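Local coordinates for formate dehydrogenase (Staphylococcus aureus, PDB 6TTB), which probably catalyses the NAD-dependent oxidation of formate to carbon dioxide, working as a dimer of the D-2-hydroxyacid dehydrogenase family, at residues Y162-G165 against H166-V170. Residues are numbered along the deposited sequence; the frame is centred on the assembly and turned at random.
Sequences YEEG and HRQSV
Y162 and H166 run alongside each other one turn apart on helix 162-171; matching torsions, with CG anti to the backbone N in both (chi1 171° and -178°), send their rings along the same side of the helix. H166 CB sits over one face of the phenol in a CH-pi contact, 4.0 Å from the ring centroid, while the two rings, nearly parallel, are offset with little overlap, their centroids 5.4 Å apart. Y162 OH and H166 ND1 find partners on the second subunit: Y162 OH hydrogen-bonds to E163 OE2 there, H166 ND1 to the carbonyl of M321. E163 OE2 of this chain accepts from Y162 OH of the second subunit, so the same pair occurs twice. The helix lies on an outlying arm of the Rossmann-type NAD-binding domain and packs against the second subunit. Successive i to i+4 bonds, such as Q168 N to E164 O at 3.1 Å, occupy the carbonyls of Y162 through G165. Elsewhere on the helix, the E164 carboxylate meets the R167 guanidinium at its edge, the planes 8° from coplanar, in a salt bridge through OE2 and NH1; R167 NH2 has a second anionic partner in E173. Q168 NE2 gives E164 OE1 a weak bond (3.5 Å), its stronger partner being the carbonyl O of N175.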
loop_
_atom_site.group_PDB
_atom_site.type_symbol
_atom_site.label_atom_id
_atom_site.label_comp_id
_atom_site.label_asym_id
_atom_site.label_seq_id
_atom_site.Cartn_x
_atom_site.Cartn_y
_atom_site.Cartn_z
ATOM N N TYR A 162 -2.275 -3.548 -5.828
ATOM C CA TYR A 162 -2.389 -4.560 -4.799
ATOM C C TYR A 162 -3.782 -5.176 -4.768
ATOM O O TYR A 162 -3.939 -6.331 -4.435
ATOM C CB TYR A 162 -2.122 -3.949 -3.442
ATOM C CG TYR A 162 -2.420 -4.879 -2.303
ATOM C CD1 TYR A 162 -1.546 -5.907 -1.962
ATOM C CD2 TYR A 162 -3.628 -4.792 -1.631
ATOM C CE1 TYR A 162 -1.875 -6.842 -0.979
ATOM C CE2 TYR A 162 -3.997 -5.716 -0.666
ATOM C CZ TYR A 162 -3.097 -6.724 -0.317
ATOM O OH TYR A 162 -3.409 -7.529 0.716
ATOM N N GLU A 163 -4.808 -4.381 -5.038
ATOM C CA GLU A 163 -6.148 -4.891 -4.796
ATOM C C GLU A 163 -6.428 -6.046 -5.717
ATOM O O GLU A 163 -6.973 -7.041 -5.306
ATOM C CB GLU A 163 -7.204 -3.820 -4.975
ATOM C CG GLU A 163 -7.430 -3.042 -3.718
ATOM C CD GLU A 163 -7.914 -3.849 -2.536
ATOM O OE1 GLU A 163 -8.865 -4.674 -2.712
ATOM O OE2 GLU A 163 -7.346 -3.659 -1.449
ATOM N N GLU A 164 -6.053 -5.878 -6.961
ATOM C CA GLU A 164 -6.282 -6.892 -7.961
ATOM C C GLU A 164 -5.401 -8.077 -7.653
ATOM O O GLU A 164 -5.838 -9.220 -7.745
ATOM C CB GLU A 164 -6.015 -6.343 -9.360
ATOM C CG GLU A 164 -7.258 -6.364 -10.226
ATOM C CD GLU A 164 -7.854 -7.760 -10.348
ATOM O OE1 GLU A 164 -7.318 -8.531 -11.115
ATOM O OE2 GLU A 164 -8.864 -8.065 -9.663
ATOM N N GLY A 165 -4.185 -7.789 -7.226
ATOM C CA GLY A 165 -3.238 -8.849 -6.949
ATOM C C GLY A 165 -3.745 -9.739 -5.834
ATOM O O GLY A 165 -3.536 -10.960 -5.865
ATOM N N HIS A 166 -4.429 -9.125 -4.852
ATOM C CA HIS A 166 -4.901 -9.885 -3.681
ATOM C C HIS A 166 -6.224 -10.611 -3.996
ATOM O O HIS A 166 -6.494 -11.711 -3.478
ATOM C CB HIS A 166 -5.002 -8.980 -2.440
ATOM C CG HIS A 166 -5.428 -9.687 -1.195
ATOM N ND1 HIS A 166 -4.584 -10.513 -0.493
ATOM C CD2 HIS A 166 -6.553 -9.606 -0.451
ATOM C CE1 HIS A 166 -5.217 -11.032 0.541
ATOM N NE2 HIS A 166 -6.437 -10.529 0.561
ATOM N N ARG A 167 -7.058 -9.984 -4.830
ATOM C CA ARG A 167 -8.322 -10.585 -5.195
ATOM C C ARG A 167 -8.027 -11.923 -5.870
ATOM O O ARG A 167 -8.409 -12.986 -5.389
ATOM C CB ARG A 167 -8.962 -9.656 -6.223
ATOM C CG ARG A 167 -10.465 -9.733 -6.321
ATOM C CD ARG A 167 -10.805 -9.283 -7.741
ATOM N NE ARG A 167 -11.117 -10.538 -8.361
ATOM C CZ ARG A 167 -10.455 -11.066 -9.354
ATOM N NH1 ARG A 167 -9.477 -10.374 -9.939
ATOM N NH2 ARG A 167 -10.798 -12.269 -9.790
ATOM N N GLN A 168 -7.262 -11.846 -6.958
ATOM C CA GLN A 168 -6.804 -13.011 -7.672
ATOM C C GLN A 168 -6.218 -14.008 -6.690
ATOM O O GLN A 168 -6.548 -15.184 -6.774
ATOM C CB GLN A 168 -5.773 -12.632 -8.745
ATOM C CG GLN A 168 -6.322 -12.135 -10.091
ATOM C CD GLN A 168 -5.168 -12.081 -11.065
ATOM O OE1 GLN A 168 -4.218 -12.830 -10.932
ATOM N NE2 GLN A 168 -5.183 -11.144 -12.006
ATOM N N SER A 169 -5.302 -13.573 -5.797
ATOM C CA SER A 169 -4.767 -14.520 -4.807
ATOM C C SER A 169 -5.929 -15.240 -4.124
ATOM O O SER A 169 -6.136 -16.458 -4.290
ATOM C CB SER A 169 -3.892 -13.840 -3.782
ATOM O OG SER A 169 -3.624 -14.684 -2.629
ATOM N N VAL A 170 -6.783 -14.438 -3.491
ATOM C CA VAL A 170 -7.888 -14.963 -2.727
ATOM C C VAL A 170 -8.815 -15.829 -3.587
ATOM O O VAL A 170 -9.298 -16.838 -3.121
ATOM C CB VAL A 170 -8.669 -13.832 -2.122
ATOM C CG1 VAL A 170 -10.034 -14.304 -1.719
ATOM C CG2 VAL A 170 -7.918 -13.248 -0.983
#